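Local coordinates for prolyl endopeptidase (Myxococcus xanthus, PDB 2BKL), which probably hydrolyses oligopeptides after proline and, less readily, after alanine, acting as a serine endopeptidase of the prolyl oligopeptidase family, at residues Ser73-Arg77 with Leu374-Val380; Thr448-Gly454 with Ala528-Asn534. One frame throughout, in Å; residues are numbered along the deposited sequence.

Contact 1. Residues Ser73-Arg77 with Leu374-Val380; sequences STPSR and LDDAYYV
Arg77 and Asp376 form a salt bridge from NH1 of Arg77 to OD2 of Asp376, 3.3 Å long. The hydrogen bond within it is weak, bent to 125° at the hydrogen. Only NH1 and OD2 are paired, and the two flat groups are turned 32° against each other. Leu374 covers part of one face of the same guanidinium. Its CD2 lies over that face, toward the rim, and its CG comes to 3.5 Å from Arg77 NH1. The aliphatic part of Arg77 rests on the same leucine, with CB and CD both near CD2. A bend at chi3 (56°) turns the end of the arginine back toward Leu374 and Asp376.

Farther along, the packing is apolar. The Pro75 ring sits on the face of the Tyr378 ring as a CH-pi contact. Pro75 CD stands 3.8 Å from the centroid of the Tyr378 ring, almost exactly on its normal. Pro75 CG comes to 3.6 Å from Tyr378 CZ, toward the hydroxyl end of the ring. Trp403 meets the tyrosine edge-to-face. Swapping Tyr378 for an alanine would probably leave Pro75 without the ring it lies on and open a gap between the strands. Thr74 CG2 ends the row, 3.9 Å from both Tyr378 CB and Val380 CG2. The methyl gets there because it lies anti to the carbonyl carbon of Thr74.

The two segments run nearly antiparallel, but they meet through side chains. They belong to strands 71-78 and 376-383, in the first and last blades of the beta-propeller. In this family the propeller ring is not closed by a shared blade. The chemistry here agrees with that: one salt bridge, with a weak hydrogen bond in it, and nonpolar packing join the blades at this place.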
ATOM      1  N   SER A  73      -2.423   0.010 -18.752  1.00 15.94           N
ATOM      2  CA  SER A  73      -3.238  -0.572 -17.654  1.00 15.40           C
ATOM      3  C   SER A  73      -4.355  -1.418 -18.248  1.00 11.25           C
ATOM      4  O   SER A  73      -4.686  -1.290 -19.410  1.00 12.21           O
ATOM      5  CB  SER A  73      -3.896   0.525 -16.746  1.00 17.14           C
ATOM      6  OG  SER A  73      -5.115   1.154 -17.295  1.00 16.42           O
ATOM      7  N   THR A  74      -4.964  -2.267 -17.423  1.00 11.87           N
ATOM      8  CA  THR A  74      -6.224  -2.888 -17.828  1.00 11.71           C
ATOM      9  C   THR A  74      -7.277  -1.823 -18.129  1.00 10.76           C
ATOM     10  O   THR A  74      -7.320  -0.788 -17.450  1.00 12.37           O
ATOM     11  CB  THR A  74      -6.801  -3.848 -16.763  1.00 15.36           C
ATOM     12  OG1 THR A  74      -6.955  -3.200 -15.507  1.00 19.72           O
ATOM     13  CG2 THR A  74      -5.855  -4.987 -16.483  1.00 14.44           C
ATOM     14  N   PRO A  75      -8.135  -2.075 -19.110  1.00 12.16           N
ATOM     15  CA  PRO A  75      -9.116  -1.063 -19.511  1.00 11.52           C
ATOM     16  C   PRO A  75     -10.415  -1.106 -18.712  1.00 11.90           C
ATOM     17  O   PRO A  75     -10.887  -2.176 -18.305  1.00 14.77           O
ATOM     18  CB  PRO A  75      -9.372  -1.410 -20.971  1.00 13.14           C
ATOM     19  CG  PRO A  75      -9.120  -2.881 -21.068  1.00 14.91           C
ATOM     20  CD  PRO A  75      -8.172  -3.248 -19.999  1.00 14.18           C
ATOM     21  N   SER A  76     -10.945   0.074 -18.429  1.00 10.97           N
ATOM     22  CA  SER A  76     -12.332   0.217 -17.958  1.00 12.25           C
ATOM     23  C   SER A  76     -13.257   0.421 -19.151  1.00 12.13           C
ATOM     24  O   SER A  76     -13.067   1.333 -19.957  1.00 11.11           O
ATOM     25  CB  SER A  76     -12.437   1.348 -16.967  1.00 15.90           C
ATOM     26  OG  SER A  76     -11.648   0.979 -15.853  1.00 20.63           O
ATOM     27  N   ARG A  77     -14.273  -0.415 -19.268  1.00 10.38           N
ATOM     28  CA  ARG A  77     -15.167  -0.396 -20.414  1.00 12.56           C
ATOM     29  C   ARG A  77     -16.521   0.150 -20.010  1.00 12.70           C
ATOM     30  O   ARG A  77     -17.121  -0.308 -19.032  1.00 12.44           O
ATOM     31  CB  ARG A  77     -15.335  -1.800 -20.964  1.00 16.41           C
ATOM     32  CG  ARG A  77     -14.033  -2.391 -21.439  1.00 20.15           C
ATOM     33  CD  ARG A  77     -14.201  -3.762 -22.049  1.00 21.87           C
ATOM     34  NE  ARG A  77     -15.168  -3.756 -23.142  1.00 24.50           N
ATOM     35  CZ  ARG A  77     -15.725  -4.858 -23.662  1.00 26.04           C
ATOM     36  NH1 ARG A  77     -15.409  -6.063 -23.193  1.00 28.25           N
ATOM     37  NH2 ARG A  77     -16.591  -4.757 -24.662  1.00 27.75           N
ATOM     38  N   LEU A 374     -20.149  -8.474 -18.758  1.00 10.60           N
ATOM     39  CA  LEU A 374     -19.144  -8.507 -19.847  1.00 11.72           C
ATOM     40  C   LEU A 374     -18.472  -9.868 -19.794  1.00 10.60           C
ATOM     41  O   LEU A 374     -18.011 -10.285 -18.735  1.00  9.92           O
ATOM     42  CB  LEU A 374     -18.097  -7.415 -19.651  1.00 16.11           C
ATOM     43  CG  LEU A 374     -17.863  -6.321 -20.684  1.00 23.34           C
ATOM     44  CD1 LEU A 374     -19.105  -5.982 -21.526  1.00 20.06           C
ATOM     45  CD2 LEU A 374     -17.291  -5.079 -19.988  1.00 20.41           C
ATOM     46  N   ASP A 375     -18.373 -10.563 -20.919  1.00 10.34           N
ATOM     47  CA  ASP A 375     -17.676 -11.828 -20.974  1.00  9.99           C
ATOM     48  C   ASP A 375     -16.158 -11.692 -20.976  1.00 10.20           C
ATOM     49  O   ASP A 375     -15.467 -12.599 -20.527  1.00 10.85           O
ATOM     50  CB  ASP A 375     -18.091 -12.608 -22.219  1.00 10.87           C
ATOM     51  CG  ASP A 375     -17.474 -13.978 -22.260  1.00 11.29           C
ATOM     52  OD1 ASP A 375     -17.787 -14.788 -21.355  1.00 12.13           O
ATOM     53  OD2 ASP A 375     -16.651 -14.315 -23.136  1.00 14.30           O
ATOM     54  N   ASP A 376     -15.634 -10.601 -21.516  1.00 10.99           N
ATOM     55  CA  ASP A 376     -14.192 -10.375 -21.484  1.00 11.65           C
ATOM     56  C   ASP A 376     -13.760  -9.876 -20.104  1.00 10.48           C
ATOM     57  O   ASP A 376     -14.306  -8.896 -19.607  1.00 11.32           O
ATOM     58  CB  ASP A 376     -13.758  -9.309 -22.493  1.00 15.31           C
ATOM     59  CG  ASP A 376     -14.075  -9.682 -23.917  1.00 20.18           C
ATOM     60  OD1 ASP A 376     -13.822 -10.847 -24.318  1.00 23.77           O
ATOM     61  OD2 ASP A 376     -14.571  -8.829 -24.690  1.00 26.30           O
ATOM     62  N   ALA A 377     -12.752 -10.521 -19.515  1.00  9.22           N
ATOM     63  CA  ALA A 377     -12.177 -10.103 -18.244  1.00  8.07           C
ATOM     64  C   ALA A 377     -10.668 -10.166 -18.340  1.00  8.69           C
ATOM     65  O   ALA A 377     -10.144 -11.049 -19.012  1.00 11.56           O
ATOM     66  CB  ALA A 377     -12.642 -10.970 -17.103  1.00  8.33           C
ATOM     67  N   TYR A 378      -9.970  -9.296 -17.625  1.00  7.09           N
ATOM     68  CA  TYR A 378      -8.537  -9.179 -17.742  1.00  7.98           C
ATOM     69  C   TYR A 378      -7.874  -9.535 -16.441  1.00  8.93           C
ATOM     70  O   TYR A 378      -8.455  -9.364 -15.363  1.00 10.41           O
ATOM     71  CB  TYR A 378      -8.164  -7.734 -18.125  1.00  8.95           C
ATOM     72  CG  TYR A 378      -8.691  -7.262 -19.450  1.00  9.41           C
ATOM     73  CD1 TYR A 378      -9.999  -6.843 -19.569  1.00 11.67           C
ATOM     74  CD2 TYR A 378      -7.880  -7.215 -20.568  1.00 11.71           C
ATOM     75  CE1 TYR A 378     -10.495  -6.412 -20.792  1.00 14.09           C
ATOM     76  CE2 TYR A 378      -8.366  -6.774 -21.778  1.00 13.36           C
ATOM     77  CZ  TYR A 378      -9.660  -6.387 -21.872  1.00 14.35           C
ATOM     78  OH  TYR A 378     -10.159  -5.948 -23.082  1.00 18.17           O
ATOM     79  N   TYR A 379      -6.648 -10.041 -16.514  1.00  7.42           N
ATOM     80  CA  TYR A 379      -5.845 -10.145 -15.321  1.00  8.00           C
ATOM     81  C   TYR A 379      -4.409  -9.783 -15.622  1.00  9.22           C
ATOM     82  O   TYR A 379      -3.948  -9.853 -16.769  1.00  8.95           O
ATOM     83  CB  TYR A 379      -5.938 -11.533 -14.669  1.00 10.18           C
ATOM     84  CG  TYR A 379      -5.171 -12.648 -15.338  1.00 10.65           C
ATOM     85  CD1 TYR A 379      -5.751 -13.430 -16.314  1.00 11.77           C
ATOM     86  CD2 TYR A 379      -3.864 -12.953 -14.950  1.00 11.92           C
ATOM     87  CE1 TYR A 379      -5.032 -14.503 -16.918  1.00 12.71           C
ATOM     88  CE2 TYR A 379      -3.166 -13.986 -15.534  1.00 13.12           C
ATOM     89  CZ  TYR A 379      -3.759 -14.737 -16.541  1.00  9.97           C
ATOM     90  OH  TYR A 379      -3.029 -15.783 -17.077  1.00 13.83           O
ATOM     91  N   VAL A 380      -3.723  -9.361 -14.572  1.00  8.94           N
ATOM     92  CA  VAL A 380      -2.320  -8.977 -14.641  1.00  8.67           C
ATOM     93  C   VAL A 380      -1.470 -10.061 -14.039  1.00  9.42           C
ATOM     94  O   VAL A 380      -1.810 -10.596 -12.986  1.00 10.06           O
ATOM     95  CB  VAL A 380      -2.133  -7.666 -13.847  1.00 10.42           C
ATOM     96  CG1 VAL A 380      -0.689  -7.186 -13.879  1.00 13.34           C
ATOM     97  CG2 VAL A 380      -3.057  -6.555 -14.347  1.00 12.38           C
TER

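Contact 2. Residues Thr448-Gly454 with Ala528-Asn534; sequences TLLYGYG and AIYGGSN. With ZAH (N-[(benzyloxy)carbonyl]-L-alanyl-L-proline), chain C.
Tyr453 and Asn534 meet at the nucleophile elbow of the alpha/beta-hydrolase fold, where strand 527-532 turns into helix 534-545. Upstream, strands 448-451 and 527-532 are parallel neighbours. Three backbone hydrogen bonds tie them, including Leu450 N to Ala528 O at 2.8 Å. On one face Leu449 CD1 packs on Ala528 and Tyr530, and the rings of Tyr451 and Tyr530 lie side by side with planes 53° apart. On the other, Leu450 meets Ile529.

From CB, the Tyr453 side chain leaves with CG anti to the backbone N (chi1 -175°), which carries the ring across Asn534. CG and CD2 face Asn534 ND2, which sits over the ring centre, 3.6 Å above its plane. CD1 and CE1 have Gly532 O at the ring edge. CE2 also lies by ND2, while CE1 and CZ meet Asn534 CB, a CH-pi contact; CZ is 3.6 Å from that CB. At the tip, Tyr453 OH donates to O2 of the bound ligand at 2.7 Å. Asn534 N donates to the same O2 at 2.8 Å, nearly straight. Two donors thus grip one oxygen, as in an oxyanion hole. The ligand's C1 is covalently bound to Ser533 OG, as expected of the catalytic serine, and the Ser533 side chain touches His651.

Asn534 OD1 is held by Tyr578 and Lys502. Its ND2 donates to Gly454 O at 3.1 Å, approaching from above the carbonyl plane, 77° out of it.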
ATOM      1  N   THR A 448      23.303  -8.505   0.227  1.00  6.88           N
ATOM      2  CA  THR A 448      21.928  -8.950   0.280  1.00  5.23           C
ATOM      3  C   THR A 448      21.044  -7.858   0.818  1.00  4.85           C
ATOM      4  O   THR A 448      21.426  -7.160   1.732  1.00  6.40           O
ATOM      5  CB  THR A 448      21.873 -10.210   1.171  1.00  5.72           C
ATOM      6  OG1 THR A 448      22.631 -11.246   0.536  1.00  7.26           O
ATOM      7  CG2 THR A 448      20.458 -10.773   1.354  1.00  7.54           C
ATOM      8  N   LEU A 449      19.874  -7.721   0.223  1.00  4.64           N
ATOM      9  CA  LEU A 449      18.871  -6.754   0.640  1.00  5.19           C
ATOM     10  C   LEU A 449      17.603  -7.528   0.991  1.00  4.85           C
ATOM     11  O   LEU A 449      17.035  -8.206   0.145  1.00  5.01           O
ATOM     12  CB  LEU A 449      18.585  -5.767  -0.476  1.00  7.55           C
ATOM     13  CG  LEU A 449      17.526  -4.694  -0.239  1.00  7.47           C
ATOM     14  CD1 LEU A 449      17.878  -3.815   0.888  1.00  9.17           C
ATOM     15  CD2 LEU A 449      17.391  -3.880  -1.527  1.00 10.78           C
ATOM     16  N   LEU A 450      17.174  -7.419   2.228  1.00  4.86           N
ATOM     17  CA  LEU A 450      16.048  -8.159   2.793  1.00  5.05           C
ATOM     18  C   LEU A 450      14.932  -7.154   3.091  1.00  4.38           C
ATOM     19  O   LEU A 450      15.141  -6.180   3.832  1.00  5.69           O
ATOM     20  CB  LEU A 450      16.477  -8.886   4.078  1.00  5.20           C
ATOM     21  CG  LEU A 450      15.361  -9.431   4.971  1.00  4.84           C
ATOM     22  CD1 LEU A 450      14.515 -10.493   4.231  1.00  5.87           C
ATOM     23  CD2 LEU A 450      15.928  -9.970   6.243  1.00  4.99           C
ATOM     24  N   TYR A 451      13.786  -7.402   2.491  1.00  4.81           N
ATOM     25  CA  TYR A 451      12.622  -6.530   2.545  1.00  4.84           C
ATOM     26  C   TYR A 451      11.474  -7.217   3.289  1.00  5.55           C
ATOM     27  O   TYR A 451      11.231  -8.421   3.139  1.00  5.84           O
ATOM     28  CB  TYR A 451      12.192  -6.238   1.104  1.00  6.41           C
ATOM     29  CG  TYR A 451      10.961  -5.397   0.876  1.00  6.92           C
ATOM     30  CD1 TYR A 451      10.831  -4.175   1.481  1.00 11.17           C
ATOM     31  CD2 TYR A 451      10.002  -5.779  -0.051  1.00 13.56           C
ATOM     32  CE1 TYR A 451       9.722  -3.351   1.234  1.00 11.01           C
ATOM     33  CE2 TYR A 451       8.899  -4.970  -0.319  1.00 14.23           C
ATOM     34  CZ  TYR A 451       8.760  -3.777   0.384  1.00 12.81           C
ATOM     35  OH  TYR A 451       7.670  -2.918   0.194  1.00 19.36           O
ATOM     36  N   GLY A 452      10.744  -6.432   4.063  1.00  5.24           N
ATOM     37  CA  GLY A 452       9.557  -6.911   4.738  1.00  5.90           C
ATOM     38  C   GLY A 452       8.610  -5.775   5.068  1.00  5.95           C
ATOM     39  O   GLY A 452       8.940  -4.612   4.915  1.00  6.44           O
ATOM     40  N   TYR A 453       7.401  -6.142   5.487  1.00  4.77           N
ATOM     41  CA  TYR A 453       6.393  -5.175   5.920  1.00  4.27           C
ATOM     42  C   TYR A 453       5.795  -5.677   7.220  1.00  6.17           C
ATOM     43  O   TYR A 453       6.208  -5.235   8.280  1.00  6.84           O
ATOM     44  CB  TYR A 453       5.361  -4.952   4.823  1.00  4.30           C
ATOM     45  CG  TYR A 453       4.314  -3.888   5.102  1.00  5.42           C
ATOM     46  CD1 TYR A 453       4.599  -2.547   4.950  1.00  5.82           C
ATOM     47  CD2 TYR A 453       3.029  -4.220   5.470  1.00  5.70           C
ATOM     48  CE1 TYR A 453       3.617  -1.586   5.150  1.00  5.99           C
ATOM     49  CE2 TYR A 453       2.048  -3.258   5.701  1.00  5.51           C
ATOM     50  CZ  TYR A 453       2.354  -1.955   5.549  1.00  5.55           C
ATOM     51  OH  TYR A 453       1.362  -1.009   5.743  1.00  7.86           O
ATOM     52  N   GLY A 454       4.883  -6.640   7.161  1.00  4.72           N
ATOM     53  CA  GLY A 454       4.413  -7.338   8.349  1.00  4.42           C
ATOM     54  C   GLY A 454       3.319  -6.601   9.084  1.00  4.17           C
ATOM     55  O   GLY A 454       3.528  -6.097  10.176  1.00  6.36           O
ATOM     56  N   ALA A 528      21.734  -5.860   4.192  1.00  5.49           N
ATOM     57  CA  ALA A 528      20.908  -4.657   4.400  1.00  5.42           C
ATOM     58  C   ALA A 528      19.440  -5.052   4.531  1.00  5.26           C
ATOM     59  O   ALA A 528      18.974  -6.028   3.932  1.00  5.68           O
ATOM     60  CB  ALA A 528      21.084  -3.702   3.242  1.00  7.47           C
ATOM     61  N   ILE A 529      18.706  -4.261   5.303  1.00  4.39           N
ATOM     62  CA  ILE A 529      17.259  -4.373   5.398  1.00  4.62           C
ATOM     63  C   ILE A 529      16.596  -3.101   4.956  1.00  6.09           C
ATOM     64  O   ILE A 529      17.123  -2.005   5.141  1.00  6.27           O
ATOM     65  CB  ILE A 529      16.807  -4.776   6.801  1.00  4.71           C
ATOM     66  CG1 ILE A 529      17.344  -3.849   7.903  1.00  7.73           C
ATOM     67  CG2 ILE A 529      17.158  -6.235   7.057  1.00  6.47           C
ATOM     68  CD1 ILE A 529      16.787  -4.130   9.264  1.00  6.42           C
ATOM     69  N   TYR A 530      15.423  -3.253   4.356  1.00  5.86           N
ATOM     70  CA  TYR A 530      14.623  -2.155   3.827  1.00  6.04           C
ATOM     71  C   TYR A 530      13.173  -2.343   4.245  1.00  5.39           C
ATOM     72  O   TYR A 530      12.630  -3.440   4.143  1.00  6.96           O
ATOM     73  CB  TYR A 530      14.666  -2.063   2.273  1.00  8.70           C
ATOM     74  CG  TYR A 530      13.779  -0.929   1.718  1.00  9.73           C
ATOM     75  CD1 TYR A 530      12.384  -1.075   1.626  1.00 13.26           C
ATOM     76  CD2 TYR A 530      14.289   0.292   1.388  1.00 13.79           C
ATOM     77  CE1 TYR A 530      11.567  -0.045   1.178  1.00 16.40           C
ATOM     78  CE2 TYR A 530      13.474   1.319   0.908  1.00 14.64           C
ATOM     79  CZ  TYR A 530      12.129   1.151   0.833  1.00 17.47           C
ATOM     80  OH  TYR A 530      11.342   2.200   0.355  1.00 20.70           O
ATOM     81  N   GLY A 531      12.553  -1.250   4.676  1.00  6.23           N
ATOM     82  CA  GLY A 531      11.119  -1.233   4.844  1.00  6.79           C
ATOM     83  C   GLY A 531      10.591   0.171   4.812  1.00  6.29           C
ATOM     84  O   GLY A 531      11.306   1.093   5.155  1.00  6.90           O
ATOM     85  N   GLY A 532       9.325   0.314   4.446  1.00  6.09           N
ATOM     86  CA  GLY A 532       8.664   1.624   4.488  1.00  6.83           C
ATOM     87  C   GLY A 532       7.338   1.663   5.268  1.00  9.95           C
ATOM     88  O   GLY A 532       6.608   0.646   5.164  1.00  9.94           O
ATOM     89  N   SER A 533       7.052   2.782   6.013  1.00 10.71           N
ATOM     90  CA  SER A 533       5.786   3.018   6.730  1.00 11.04           C
ATOM     91  C   SER A 533       5.643   2.060   7.963  1.00 10.34           C
ATOM     92  O   SER A 533       6.506   2.215   9.025  1.00 10.29           O
ATOM     93  CB  SER A 533       4.615   2.909   5.728  1.00 15.47           C
ATOM     94  OG  SER A 533       3.401   3.404   6.314  1.00 19.33           O
ATOM     95  N   ASN A 534       4.718   1.097   7.976  1.00  7.47           N
ATOM     96  CA  ASN A 534       4.813   0.009   8.937  1.00  5.74           C
ATOM     97  C   ASN A 534       6.095  -0.821   8.717  1.00  5.54           C
ATOM     98  O   ASN A 534       6.595  -1.434   9.664  1.00  4.84           O
ATOM     99  CB  ASN A 534       3.546  -0.863   8.758  1.00  4.96           C
ATOM    100  CG  ASN A 534       3.575  -2.098   9.588  1.00  4.62           C
ATOM    101  OD1 ASN A 534       3.500  -2.054  10.791  1.00  6.84           O
ATOM    102  ND2 ASN A 534       3.734  -3.250   8.923  1.00  6.20           N
TER
HETATM  103  C1  ZAH C1533       2.164   2.681   6.065  1.00 16.72           C
HETATM  104  O2  ZAH C1533       2.372   1.342   6.451  1.00 12.44           O
HETATM  105  C3  ZAH C1533       0.990   3.351   6.817  1.00 12.82           C
HETATM  106  C4  ZAH C1533       1.252   3.436   8.323  1.00 11.77           C
HETATM  107  C5  ZAH C1533       0.649   2.180   8.939  1.00  9.40           C
HETATM  108  C6  ZAH C1533      -0.428   1.706   7.999  1.00  9.32           C
HETATM  109  N7  ZAH C1533      -0.258   2.555   6.828  1.00 10.44           N
HETATM  110  C8  ZAH C1533      -1.102   2.537   5.798  1.00 11.61           C
HETATM  111  O9  ZAH C1533      -0.897   3.397   4.817  1.00 12.23           O
HETATM  112  C10 ZAH C1533      -2.443   1.774   5.858  1.00  9.52           C
HETATM  113  C11 ZAH C1533      -2.073   0.351   5.438  1.00 10.36           C
HETATM  114  N14 ZAH C1533      -3.407   2.297   4.923  1.00 12.44           N
HETATM  115  C15 ZAH C1533      -4.030   3.430   5.147  1.00 13.25           C
HETATM  116  O16 ZAH C1533      -3.874   4.089   6.265  1.00 10.27           O
HETATM  117  O17 ZAH C1533      -4.929   3.916   4.141  1.00 17.86           O
HETATM  118  C18 ZAH C1533      -5.446   5.246   4.399  1.00 22.51           C
HETATM  119  C19 ZAH C1533      -6.156   5.833   3.174  1.00 25.48           C
HETATM  120  C20 ZAH C1533      -7.336   5.233   2.716  1.00 27.08           C
HETATM  121  C21 ZAH C1533      -7.987   5.750   1.595  1.00 27.90           C
HETATM  122  C22 ZAH C1533      -7.469   6.877   0.951  1.00 28.90           C
HETATM  123  C23 ZAH C1533      -6.305   7.494   1.419  1.00 27.53           C
HETATM  124  C24 ZAH C1533      -5.647   6.967   2.531  1.00 28.07           C
HETATM  125  O   HOH W   1       7.944  -2.243   3.860  1.00 10.15           O
HETATM  126  O   HOH W   2       6.063  -4.059  10.965  1.00  9.53           O

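In the fold
From the N terminus the chain runs through helices 33-51 and 56-67 before it reaches residues 73-77. Contact 1 then closes a loop of 296 residues, rich in strand and without helix, that goes round the propeller. It brings the last blade back to the first. The chain then enters the hydrolase sheet with strands 415-423 and 429-437. There contact 2 closes a shorter loop of 73 residues, which includes strand 477-481 and helix 503-518. The loops follow in series and neither nest nor cross. The centres of contacts 1 and 2 are about 33 Å apart, on opposite sides of the chain's centre. One contact belongs to the propeller, the other to the catalytic domain.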